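PDB 2R8R: sensor protein from Pseudomonas syringae pv. tomato, which probably acts as a membrane-bound histidine kinase of a two-component system, passing phosphate from ATP to a protein histidine, here represented by its N-terminal KdpD sensor domain. Local coordinates for residues 104-107 with 108-112; 148-151 with 152-156; 200-203 with 204-208. All coordinates share one frame; numbering follows the deposited sequence.

Interaction 1. Residues 104-107 with 108-112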
loop_
_atom_site.group_PDB
_atom_site.type_symbol
_atom_site.label_atom_id
_atom_site.label_comp_id
_atom_site.label_asym_id
_atom_site.label_seq_id
_atom_site.Cartn_x
_atom_site.Cartn_y
_atom_site.Cartn_z
ATOM N N THR A 104 9.382 12.551 6.102
ATOM C CA THR A 104 7.993 12.970 5.944
ATOM C C THR A 104 7.100 11.836 5.437
ATOM O O THR A 104 5.989 11.617 5.950
ATOM C CB THR A 104 7.941 14.182 4.986
ATOM O OG1 THR A 104 8.702 15.255 5.574
ATOM C CG2 THR A 104 6.479 14.676 4.743
ATOM N N LYS A 105 7.608 11.102 4.447
ATOM C CA LYS A 105 6.827 10.167 3.676
ATOM C C LYS A 105 7.418 8.777 3.760
ATOM O O LYS A 105 8.638 8.593 3.784
ATOM C CB LYS A 105 6.794 10.602 2.204
ATOM C CG LYS A 105 6.079 11.902 1.892
ATOM C CD LYS A 105 4.580 11.978 2.233
ATOM C CE LYS A 105 3.710 11.144 1.291
ATOM N NZ LYS A 105 2.193 11.347 1.341
ATOM N N ARG A 106 6.547 7.778 3.750
ATOM C CA ARG A 106 6.979 6.380 3.701
ATOM C C ARG A 106 7.705 6.003 2.410
ATOM O O ARG A 106 8.554 5.157 2.456
ATOM C CB ARG A 106 5.804 5.470 3.935
ATOM C CG ARG A 106 6.132 3.996 3.962
ATOM C CD ARG A 106 4.879 3.212 4.346
ATOM N NE ARG A 106 4.608 3.327 5.774
ATOM C CZ ARG A 106 3.525 2.842 6.370
ATOM N NH1 ARG A 106 2.588 2.203 5.654
ATOM N NH2 ARG A 106 3.380 2.985 7.697
ATOM N N TRP A 107 7.391 6.644 1.275
ATOM C CA TRP A 107 8.143 6.424 0.049
ATOM C C TRP A 107 9.634 6.732 0.224
ATOM O O TRP A 107 10.450 6.023 -0.325
ATOM C CB TRP A 107 7.540 7.119 -1.182
ATOM C CG TRP A 107 7.590 8.638 -1.275
ATOM C CD1 TRP A 107 6.546 9.493 -1.084
ATOM C CD2 TRP A 107 8.710 9.457 -1.661
ATOM N NE1 TRP A 107 6.945 10.792 -1.310
ATOM C CE2 TRP A 107 8.272 10.803 -1.641
ATOM C CE3 TRP A 107 10.041 9.187 -2.010
ATOM C CZ2 TRP A 107 9.118 11.874 -1.952
ATOM C CZ3 TRP A 107 10.881 10.249 -2.317
ATOM C CH2 TRP A 107 10.416 11.571 -2.280
ATOM N N GLN A 108 9.975 7.733 1.037
ATOM C CA GLN A 108 11.380 8.014 1.376
ATOM C C GLN A 108 12.026 6.928 2.211
ATOM O O GLN A 108 13.197 6.642 2.035
ATOM C CB GLN A 108 11.509 9.328 2.139
ATOM C CG GLN A 108 11.139 10.522 1.363
ATOM C CD GLN A 108 11.080 11.755 2.241
ATOM O OE1 GLN A 108 10.001 12.179 2.603
ATOM N NE2 GLN A 108 12.257 12.310 2.624
ATOM N N ASP A 109 11.282 6.364 3.154
ATOM C CA ASP A 109 11.715 5.184 3.884
ATOM C C ASP A 109 12.101 4.054 2.925
ATOM O O ASP A 109 13.133 3.417 3.061
ATOM C CB ASP A 109 10.594 4.644 4.782
ATOM C CG ASP A 109 10.221 5.573 5.961
ATOM O OD1 ASP A 109 10.865 6.643 6.192
ATOM O OD2 ASP A 109 9.267 5.179 6.669
ATOM N N ILE A 110 11.226 3.814 1.956
ATOM C CA ILE A 110 11.438 2.848 0.909
ATOM C C ILE A 110 12.666 3.157 0.062
ATOM O O ILE A 110 13.455 2.267 -0.227
ATOM C CB ILE A 110 10.156 2.712 0.009
ATOM C CG1 ILE A 110 9.066 1.970 0.801
ATOM C CG2 ILE A 110 10.504 2.032 -1.275
ATOM C CD1 ILE A 110 7.657 2.056 0.249
ATOM N N GLN A 111 12.843 4.404 -0.339
ATOM C CA GLN A 111 14.002 4.729 -1.162
ATOM C C GLN A 111 15.268 4.401 -0.386
ATOM O O GLN A 111 16.206 3.915 -0.961
ATOM C CB GLN A 111 14.024 6.212 -1.641
ATOM C CG GLN A 111 12.910 6.702 -2.574
ATOM C CD GLN A 111 12.794 5.915 -3.857
ATOM O OE1 GLN A 111 13.793 5.633 -4.519
ATOM N NE2 GLN A 111 11.558 5.572 -4.240
ATOM N N GLU A 112 15.276 4.659 0.919
ATOM C CA GLU A 112 16.433 4.377 1.780
ATOM C C GLU A 112 16.776 2.897 1.888
ATOM O O GLU A 112 17.940 2.526 1.890
ATOM C CB GLU A 112 16.253 4.930 3.210
ATOM C CG GLU A 112 17.566 5.014 3.948
ATOM C CD GLU A 112 17.504 5.630 5.318
ATOM O OE1 GLU A 112 16.409 5.721 5.907
ATOM O OE2 GLU A 112 18.599 6.021 5.822
HETATM O O HOH W 1 11.415 14.370 5.055
HETATM O O HOH W 2 6.943 3.816 7.485
#
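Gln108 folds back onto Lys105, the N-cap residue of helix 106-115. This gives one half of a capping box, in which the side chain at the third helical position returns to the N-cap amide. The helix is the crossover of a beta-alpha-beta unit between strands 87-90 and 119-125, in a domain of the P-loop NTPase clan. Gln108 OE1 accepts Lys105 N at 3.2 Å, with the donor above the carbonyl plane and not on a lone pair. Gln108 N bonds Lys105 O weakly, so the box lacks its reciprocal half, a bond to the N-cap side chain. Gln108 NE2 and Thr104 N share water 1, so both ends of the amide serve the start of the helix. Gln108 CG makes a CH-pi contact over one face of the Trp107 indole, 3.7 Å from the centroid of the six-membered ring and 11° off its normal. Trp107 CG lies between its backbone N and carbonyl carbon (chi1 70°), which brings the ring over the Gln108 backbone N and CG. Asp109 sits about a quarter turn further round the helix. Water 2 accepts a hydrogen bond from Arg106 NE at 2.9 Å and probably donates one to Asp109 OD2, linking the two side chains. The aspartate also bonds His103 through OD1, and Arg106 reaches Asp91 O and Glu74. Ile110 N donates to Arg106 O at 3.0 Å, and the buried Ile110 side chain packs on Val90. Gln111 N bonds Trp107 O at 2.9 Å. Gln111 CG lies in the plane of the indole, at its edge, 3.8 Å from Trp107 CE3.

Interaction 2. Residues 148-151 with 152-156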
loop_
_atom_site.group_PDB
_atom_site.type_symbol
_atom_site.label_atom_id
_atom_site.label_comp_id
_atom_site.label_asym_id
_atom_site.label_seq_id
_atom_site.Cartn_x
_atom_site.Cartn_y
_atom_site.Cartn_z
ATOM N N LEU A 148 1.481 10.868 -3.717
ATOM C CA LEU A 148 2.724 10.199 -4.157
ATOM C C LEU A 148 3.193 10.851 -5.471
ATOM O O LEU A 148 2.407 11.016 -6.397
ATOM C CB LEU A 148 2.465 8.692 -4.372
ATOM C CG LEU A 148 3.661 7.849 -4.793
ATOM C CD1 LEU A 148 4.618 7.691 -3.566
ATOM C CD2 LEU A 148 3.243 6.500 -5.436
ATOM N N PRO A 149 4.457 11.279 -5.538
ATOM C CA PRO A 149 4.896 11.793 -6.836
ATOM C C PRO A 149 4.877 10.673 -7.849
ATOM O O PRO A 149 5.279 9.522 -7.537
ATOM C CB PRO A 149 6.327 12.308 -6.571
ATOM C CG PRO A 149 6.394 12.519 -5.106
ATOM C CD PRO A 149 5.518 11.403 -4.530
ATOM N N ASP A 150 4.375 10.989 -9.035
ATOM C CA ASP A 150 4.239 9.982 -10.078
ATOM C C ASP A 150 5.569 9.261 -10.366
ATOM O O ASP A 150 5.584 8.057 -10.593
ATOM C CB ASP A 150 3.685 10.615 -11.339
ATOM C CG ASP A 150 2.276 11.140 -11.147
ATOM O OD1 ASP A 150 2.055 11.860 -10.155
ATOM O OD2 ASP A 150 1.398 10.831 -11.987
ATOM N N TRP A 151 6.675 10.000 -10.321
ATOM C CA TRP A 151 8.002 9.445 -10.619
ATOM C C TRP A 151 8.424 8.315 -9.684
ATOM O O TRP A 151 9.162 7.441 -10.099
ATOM C CB TRP A 151 9.080 10.546 -10.680
ATOM C CG TRP A 151 9.402 11.146 -9.359
ATOM C CD1 TRP A 151 8.948 12.321 -8.877
ATOM C CD2 TRP A 151 10.240 10.576 -8.330
ATOM N NE1 TRP A 151 9.456 12.542 -7.619
ATOM C CE2 TRP A 151 10.248 11.488 -7.256
ATOM C CE3 TRP A 151 11.013 9.403 -8.235
ATOM C CZ2 TRP A 151 10.987 11.266 -6.090
ATOM C CZ3 TRP A 151 11.750 9.179 -7.084
ATOM C CH2 TRP A 151 11.734 10.101 -6.025
ATOM N N VAL A 152 7.930 8.300 -8.448
ATOM C CA VAL A 152 8.229 7.205 -7.502
ATOM C C VAL A 152 7.700 5.880 -8.058
ATOM O O VAL A 152 8.392 4.824 -8.036
ATOM C CB VAL A 152 7.685 7.458 -6.073
ATOM C CG1 VAL A 152 7.833 6.210 -5.218
ATOM C CG2 VAL A 152 8.429 8.569 -5.405
ATOM N N LEU A 153 6.491 5.945 -8.599
ATOM C CA LEU A 153 5.890 4.766 -9.225
ATOM C C LEU A 153 6.470 4.450 -10.615
ATOM O O LEU A 153 6.664 3.284 -10.945
ATOM C CB LEU A 153 4.365 4.923 -9.261
ATOM C CG LEU A 153 3.580 3.765 -9.851
ATOM C CD1 LEU A 153 2.233 3.706 -9.239
ATOM C CD2 LEU A 153 3.464 3.965 -11.365
ATOM N N GLN A 154 6.734 5.491 -11.414
ATOM C CA GLN A 154 7.296 5.344 -12.778
ATOM C C GLN A 154 8.674 4.686 -12.788
ATOM O O GLN A 154 9.009 3.932 -13.688
ATOM C CB GLN A 154 7.390 6.701 -13.490
ATOM C CG GLN A 154 6.009 7.254 -13.845
ATOM C CD GLN A 154 5.993 8.745 -14.217
ATOM O OE1 GLN A 154 7.038 9.406 -14.272
ATOM N NE2 GLN A 154 4.784 9.274 -14.494
ATOM N N GLU A 155 9.465 4.984 -11.775
ATOM C CA GLU A 155 10.789 4.427 -11.682
ATOM C C GLU A 155 10.840 3.114 -10.919
ATOM O O GLU A 155 11.929 2.597 -10.692
ATOM C CB GLU A 155 11.718 5.474 -11.075
ATOM C CG GLU A 155 11.771 6.711 -11.971
ATOM C CD GLU A 155 12.752 7.727 -11.509
ATOM O OE1 GLU A 155 13.431 7.489 -10.486
ATOM O OE2 GLU A 155 12.854 8.772 -12.184
ATOM N N ALA A 156 9.677 2.557 -10.565
ATOM C CA ALA A 156 9.603 1.232 -9.941
ATOM C C ALA A 156 10.136 0.192 -10.923
ATOM O O ALA A 156 9.872 0.276 -12.110
ATOM C CB ALA A 156 8.178 0.900 -9.543
#
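Asp150 O is approached by two amides of helix 150-154, a single short helical turn leading to strand 158-161, at the edge of the parallel sheet of this P-loop NTPase-like domain. Gln154 N bonds it at 2.9 Å, in the carbonyl plane and at 161° about the hydrogen. Leu153 N adds a weak bond to the same oxygen. Ahead of this turn, Val152 N donates to Pro149 O at 3.1 Å, from well above the carbonyl plane. At its other end Glu155 N donates to Trp151 O. The carboxylate of Asp150 bonds outside the two segments, OD2 to Ser131 OG. The amide of Gln154 runs back along the helix, so that NE2 lies 3.6 Å from Asp150 CB. On the buried side Leu148 CD1 meets Val152 CG1 at 3.9 Å, the two side chains crossing at about a right angle. Leu148 reaches there with CG anti to the backbone N (chi1 -178°). Trp151 is exposed, but its ring lies over the backbone N and CG2 of Val152. There Val152 CG2 points at one face, 3.6 Å from the centroid of the six-membered ring and only 6° off its normal.

Interaction 3. Residues 200-203 with 204-208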
loop_
_atom_site.group_PDB
_atom_site.type_symbol
_atom_site.label_atom_id
_atom_site.label_comp_id
_atom_site.label_asym_id
_atom_site.label_seq_id
_atom_site.Cartn_x
_atom_site.Cartn_y
_atom_site.Cartn_z
ATOM N N LEU A 200 -12.098 4.917 -11.310
ATOM C CA LEU A 200 -10.797 4.628 -10.687
ATOM C C LEU A 200 -10.114 3.379 -11.270
ATOM O O LEU A 200 -8.898 3.348 -11.418
ATOM C CB LEU A 200 -10.961 4.472 -9.181
ATOM C CG LEU A 200 -11.288 5.769 -8.447
ATOM C CD1 LEU A 200 -11.987 5.448 -7.103
ATOM C CD2 LEU A 200 -10.023 6.601 -8.251
ATOM N N ARG A 201 -10.911 2.368 -11.613
ATOM C CA ARG A 201 -10.409 1.175 -12.269
ATOM C C ARG A 201 -9.778 1.501 -13.621
ATOM O O ARG A 201 -8.746 0.974 -13.961
ATOM C CB ARG A 201 -11.529 0.162 -12.450
ATOM C CG ARG A 201 -11.115 -1.099 -13.221
ATOM C CD ARG A 201 -12.268 -2.005 -13.406
ATOM N NE ARG A 201 -11.859 -3.362 -13.757
ATOM C CZ ARG A 201 -12.703 -4.329 -14.115
ATOM N NH1 ARG A 201 -14.021 -4.125 -14.172
ATOM N NH2 ARG A 201 -12.231 -5.524 -14.370
ATOM N N GLU A 202 -10.420 2.375 -14.391
ATOM C CA GLU A 202 -9.869 2.864 -15.643
ATOM C C GLU A 202 -8.582 3.649 -15.418
ATOM O O GLU A 202 -7.642 3.511 -16.175
ATOM C CB GLU A 202 -10.917 3.705 -16.355
ATOM C CG GLU A 202 -10.424 4.462 -17.587
ATOM C CD GLU A 202 -11.547 5.238 -18.265
ATOM O OE1 GLU A 202 -12.049 4.783 -19.308
ATOM O OE2 GLU A 202 -11.967 6.284 -17.729
HETATM N N MSE A 203 -8.534 4.462 -14.374
HETATM C CA MSE A 203 -7.303 5.169 -14.011
HETATM C C MSE A 203 -6.155 4.219 -13.690
HETATM O O MSE A 203 -5.042 4.409 -14.155
HETATM C CB MSE A 203 -7.536 6.098 -12.800
HETATM C CG MSE A 203 -8.226 7.400 -13.180
HETATM SE SE MSE A 203 -8.512 8.613 -11.697
HETATM C CE MSE A 203 -10.449 8.700 -11.676
ATOM N N ALA A 204 -6.430 3.208 -12.879
ATOM C CA ALA A 204 -5.415 2.209 -12.528
ATOM C C ALA A 204 -4.907 1.525 -13.807
ATOM O O ALA A 204 -3.709 1.328 -13.989
ATOM C CB ALA A 204 -6.003 1.170 -11.522
HETATM N N MSE A 205 -5.824 1.160 -14.695
HETATM C CA MSE A 205 -5.427 0.496 -15.941
HETATM C C MSE A 205 -4.630 1.413 -16.849
HETATM O O MSE A 205 -3.629 1.004 -17.409
HETATM C CB MSE A 205 -6.638 -0.055 -16.682
HETATM C CG MSE A 205 -7.054 -1.398 -16.138
HETATM SE SE MSE A 205 -8.614 -2.034 -17.022
HETATM C CE MSE A 205 -8.912 -3.793 -16.143
ATOM N N GLN A 206 -5.086 2.652 -17.004
ATOM C CA GLN A 206 -4.364 3.635 -17.796
ATOM C C GLN A 206 -2.987 3.897 -17.185
ATOM O O GLN A 206 -1.997 3.977 -17.895
ATOM C CB GLN A 206 -5.157 4.922 -17.876
ATOM C CG GLN A 206 -6.389 4.876 -18.790
ATOM C CD GLN A 206 -7.250 6.148 -18.654
ATOM O OE1 GLN A 206 -7.127 6.905 -17.669
ATOM N NE2 GLN A 206 -8.141 6.373 -19.629
ATOM N N THR A 207 -2.923 4.029 -15.861
ATOM C CA THR A 207 -1.641 4.111 -15.151
ATOM C C THR A 207 -0.725 2.915 -15.445
ATOM O O THR A 207 0.436 3.120 -15.780
ATOM C CB THR A 207 -1.819 4.242 -13.627
ATOM O OG1 THR A 207 -2.598 5.412 -13.332
ATOM C CG2 THR A 207 -0.416 4.345 -12.888
ATOM N N ALA A 208 -1.254 1.691 -15.339
ATOM C CA ALA A 208 -0.460 0.476 -15.573
ATOM C C ALA A 208 0.023 0.348 -17.014
ATOM O O ALA A 208 1.121 -0.193 -17.250
ATOM C CB ALA A 208 -1.216 -0.796 -15.152
#
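Arg201 and Met205 lie side by side on one flank of helix 194-209 and point the same way. The arginine is extended from CG to NE, with CG anti to the backbone N (chi1 176°). The selenomethionine beside it is also extended, and its methyl CE comes 3.8 Å from Arg201 NE. The approach is oblique to the guanidinium. The charge of that group is met elsewhere: NE forms a salt bridge with Asp163, and the side chain also touches the probable P-loop. One residue further on, Glu202 and Gln206 cross, yet their carboxylate and amide planes are only 2° apart. The amide nitrogen Gln206 NE2 lies 3.6 Å from the methylene carbon Glu202 CG. Met203, another selenomethionine, turns inward with Ala204. Met203 packs on helix 133-140, and Ala204 on strand 158-161. The hydroxyl of Thr207 reaches the previous turn, where OG1 donates to Met203 O at 2.8 Å. Thr207 N bonds the same oxygen at 2.7 Å, from the opposite face of the carbonyl plane. The Thr207 side chain also touches Leu129 and Leu132. The intrahelical i to i+4 bonds also include Ala204 N to Leu200 O and Met205 N to Arg201 O. The chemistry is thus divided. Carbon atoms meet the nitrogens of the arginine and the amide in van der Waals contact, without hydrogen bonds. The threonine hydroxyl bonds within its own helix, to a carbonyl that accepts twice.

How the interactions relate
Interactions 1 and 2 belong to neighbouring elements that pack on each other. Trp107 of helix 106-115 meets Leu148, Pro149 and Val152, and its ring stands edge-to-face with Trp151. Val152 CG2 lies near both indoles, 3.8 Å from Trp107 CE3. Interaction 3, on the late helix 194-209, touches interaction 2 through Leu153 and Thr207. All are partly buried, but interactions 2 and 3 each have three buried and three exposed residues, interaction 1 three and one. Both tryptophan sites place a CH group over a ring face. Waters join polar groups in interaction 1, whereas interaction 3 relies on a threonine hydroxyl bonded to a backbone carbonyl and on the salt bridge of Arg201 with Asp163.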